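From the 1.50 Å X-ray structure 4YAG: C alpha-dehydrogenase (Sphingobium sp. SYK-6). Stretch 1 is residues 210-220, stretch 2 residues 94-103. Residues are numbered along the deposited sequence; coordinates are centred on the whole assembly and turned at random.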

# COMPACT_ATOMS: atom_id res chain seq x y z
N SER A 210 3.20 -3.39 -20.73
CA SER A 210 3.07 -2.08 -20.11
C SER A 210 2.29 -1.15 -21.02
O SER A 210 2.37 -1.25 -22.26
CB SER A 210 4.44 -1.48 -19.83
OG SER A 210 4.35 -0.13 -19.40
N GLY A 211 1.52 -0.25 -20.43
CA GLY A 211 0.86 0.77 -21.22
C GLY A 211 1.52 2.14 -21.17
O GLY A 211 0.98 3.08 -21.72
N LEU A 212 2.68 2.23 -20.54
CA LEU A 212 3.27 3.53 -20.21
C LEU A 212 4.65 3.77 -20.84
O LEU A 212 5.38 4.65 -20.41
CB LEU A 212 3.39 3.66 -18.68
CG LEU A 212 2.05 3.62 -17.96
CD1 LEU A 212 2.23 3.67 -16.46
CD2 LEU A 212 1.13 4.75 -18.44
N ALA A 213 5.02 2.99 -21.84
CA ALA A 213 6.32 3.18 -22.47
C ALA A 213 6.48 4.60 -22.99
O ALA A 213 7.54 5.20 -22.87
CB ALA A 213 6.53 2.18 -23.58
N GLU A 214 5.41 5.15 -23.58
CA GLU A 214 5.48 6.49 -24.14
C GLU A 214 5.74 7.51 -23.04
O GLU A 214 6.54 8.44 -23.21
CB GLU A 214 4.20 6.83 -24.92
CG GLU A 214 4.21 8.23 -25.53
CD GLU A 214 2.96 8.53 -26.35
OE1 GLU A 214 2.14 7.60 -26.59
OE2 GLU A 214 2.80 9.70 -26.77
N THR A 215 5.08 7.32 -21.90
CA THR A 215 5.27 8.22 -20.77
C THR A 215 6.71 8.13 -20.27
O THR A 215 7.32 9.15 -19.96
CB THR A 215 4.28 7.91 -19.64
OG1 THR A 215 2.95 8.18 -20.12
CG2 THR A 215 4.55 8.78 -18.44
N GLU A 216 7.24 6.92 -20.19
CA GLU A 216 8.62 6.73 -19.73
C GLU A 216 9.62 7.39 -20.66
O GLU A 216 10.64 7.94 -20.22
CB GLU A 216 8.93 5.24 -19.59
CG GLU A 216 8.19 4.57 -18.46
CD GLU A 216 8.46 3.08 -18.37
OE1 GLU A 216 8.75 2.46 -19.41
OE2 GLU A 216 8.41 2.53 -17.24
N GLN A 217 9.35 7.33 -21.96
CA GLN A 217 10.27 7.95 -22.92
C GLN A 217 10.24 9.47 -22.80
O GLN A 217 11.26 10.13 -22.95
CB GLN A 217 9.95 7.50 -24.33
CG GLN A 217 10.24 6.03 -24.57
CD GLN A 217 9.54 5.50 -25.80
OE1 GLN A 217 9.12 6.27 -26.66
NE2 GLN A 217 9.40 4.18 -25.88
N GLN A 218 9.08 10.04 -22.47
CA GLN A 218 9.00 11.49 -22.28
C GLN A 218 9.73 11.84 -20.99
O GLN A 218 10.49 12.81 -20.94
CB GLN A 218 7.55 11.98 -22.20
CG GLN A 218 6.81 12.06 -23.51
CD GLN A 218 5.34 12.39 -23.33
OE1 GLN A 218 4.77 12.19 -22.25
NE2 GLN A 218 4.71 12.91 -24.39
N LEU A 219 9.50 11.04 -19.95
CA LEU A 219 10.11 11.28 -18.65
C LEU A 219 11.63 11.34 -18.75
O LEU A 219 12.28 12.15 -18.10
CB LEU A 219 9.69 10.21 -17.64
CG LEU A 219 10.32 10.27 -16.25
CD1 LEU A 219 9.89 11.51 -15.48
CD2 LEU A 219 9.95 9.03 -15.47
N ALA A 220 12.19 10.48 -19.59
CA ALA A 220 13.64 10.40 -19.74
C ALA A 220 14.26 11.72 -20.19
O ALA A 220 15.47 11.96 -19.99
CB ALA A 220 14.00 9.29 -20.71
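Stretch 2 94-103: IDPSGPFKDA

Stretch 2 runs along stretch 1 in the opposite sense: Ala-103 lies beside Gly-211, Gly-98 beside Thr-215, and Asp-95 near Leu-219. The CA atoms of Gly-211 and Ala-103 are 5.1 Å apart, those of Thr-215 and Gly-98 5.9 Å. Stretch 2 is mostly extended loop, with helical phi/psi at residues 100-102, where Asp-102 N donates a hydrogen bond to Pro-99 O at 2.9 Å. No direct hydrogen bond joins the two stretches. The contact consists of packing and one bridging water, and 411 Å² is buried in all.

Stretch 1 begins outside the helix, as loop or turn. Leu-212 N donates to Ser-210 OG at 3.1 Å. Gly-211 CA makes a CA-H...O contact with Asp-102 O at 3.4 Å. An ideal CB on Gly-211 would fall 1.9 Å from Asp-102 O, so the close approach depends on glycine.

Leu-212 is the N-cap residue and has the largest covered area. Its CB points sideways, but the side chain (m, t) reaches into stretch 2. Leu-212 CD1 lies 3.3 Å from Pro-96 O. Leu-212 CD2 lies 3.8 Å from Gly-98 CA and 4.0 Å from Pro-99 CD. A CB on Gly-98 would come within 2.4 Å of Leu-212 CD2.

The helix follows. Ala-213 and Glu-214 make no contact. The CA-to-CB bond of Thr-215 points toward stretch 2. Thr-215 CG2 sits 3.2 Å from Ser-97 O, and Thr-215 OG1 3.3 Å from Pro-99 CD.

Glu-216 makes no direct contact. Water 1 bridges instead, donating to Glu-216 OE2 at 2.8 Å and to Asp-95 O at 2.9 Å. Gln-217 and Gln-218 are out of reach.

Leu-219 closes it, with Leu-219 CD2 3.8 Å from Asp-95 OD2. The other carboxylate oxygen, Asp-95 OD1, accepts from Ser-97 OG at 2.8 Å and Ser-97 N at 3.0 Å. Ala-220 is out of reach.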

# COMPACT_ATOMS: atom_id res chain seq x y z
N ILE A 94 11.10 3.88 -8.23
CA ILE A 94 10.93 4.28 -9.61
C ILE A 94 9.63 5.09 -9.74
O ILE A 94 8.81 5.14 -8.82
CB ILE A 94 10.92 3.08 -10.57
CG1 ILE A 94 10.07 1.92 -10.06
CG2 ILE A 94 12.34 2.57 -10.82
CD1 ILE A 94 8.55 2.12 -10.23
N ASP A 95 9.48 5.74 -10.89
CA ASP A 95 8.28 6.53 -11.21
C ASP A 95 7.44 5.77 -12.23
O ASP A 95 7.79 5.73 -13.41
CB ASP A 95 8.71 7.87 -11.83
CG ASP A 95 7.54 8.80 -12.11
OD1 ASP A 95 6.40 8.35 -11.89
OD2 ASP A 95 7.78 9.96 -12.50
N PRO A 96 6.31 5.19 -11.79
CA PRO A 96 5.40 4.39 -12.61
C PRO A 96 4.19 5.21 -13.11
O PRO A 96 3.16 4.65 -13.44
CB PRO A 96 4.93 3.33 -11.62
CG PRO A 96 4.83 4.08 -10.35
CD PRO A 96 5.91 5.14 -10.37
N SER A 97 4.34 6.52 -13.14
CA SER A 97 3.22 7.41 -13.45
C SER A 97 2.89 7.45 -14.92
O SER A 97 3.72 7.15 -15.79
CB SER A 97 3.52 8.82 -12.94
OG SER A 97 3.69 8.83 -11.53
N GLY A 98 1.66 7.85 -15.21
CA GLY A 98 1.20 8.00 -16.57
C GLY A 98 -0.31 8.10 -16.58
O GLY A 98 -0.97 7.94 -15.54
N PRO A 99 -0.87 8.32 -17.77
CA PRO A 99 -2.33 8.47 -17.86
C PRO A 99 -3.02 7.23 -17.28
O PRO A 99 -2.71 6.10 -17.65
CB PRO A 99 -2.55 8.59 -19.37
CG PRO A 99 -1.27 9.15 -19.89
CD PRO A 99 -0.21 8.50 -19.07
N PHE A 100 -3.98 7.43 -16.37
CA PHE A 100 -4.47 6.31 -15.57
C PHE A 100 -5.12 5.24 -16.44
O PHE A 100 -4.98 4.05 -16.19
CB PHE A 100 -5.47 6.79 -14.52
CG PHE A 100 -5.97 5.69 -13.63
CD1 PHE A 100 -5.26 5.30 -12.53
CD2 PHE A 100 -7.15 5.02 -13.90
CE1 PHE A 100 -5.71 4.28 -11.71
CE2 PHE A 100 -7.60 4.01 -13.09
CZ PHE A 100 -6.88 3.63 -12.00
N LYS A 101 -5.84 5.67 -17.47
CA LYS A 101 -6.54 4.71 -18.32
C LYS A 101 -5.58 3.89 -19.18
O LYS A 101 -5.99 2.89 -19.78
CB LYS A 101 -7.57 5.42 -19.18
CG LYS A 101 -8.63 6.16 -18.37
CD LYS A 101 -9.73 6.72 -19.24
CE LYS A 101 -9.24 7.75 -20.23
NZ LYS A 101 -8.72 8.99 -19.56
N ASP A 102 -4.33 4.31 -19.25
CA ASP A 102 -3.32 3.60 -20.05
C ASP A 102 -2.61 2.54 -19.20
O ASP A 102 -2.04 1.59 -19.73
CB ASP A 102 -2.25 4.56 -20.58
CG ASP A 102 -2.73 5.44 -21.72
OD1 ASP A 102 -3.82 5.19 -22.26
OD2 ASP A 102 -1.99 6.38 -22.08
N ALA A 103 -2.62 2.70 -17.88
CA ALA A 103 -1.90 1.76 -17.02
C ALA A 103 -2.53 0.37 -17.09
O ALA A 103 -3.75 0.21 -17.09
CB ALA A 103 -1.87 2.25 -15.58
O HOH W 1 9.24 3.61 -14.82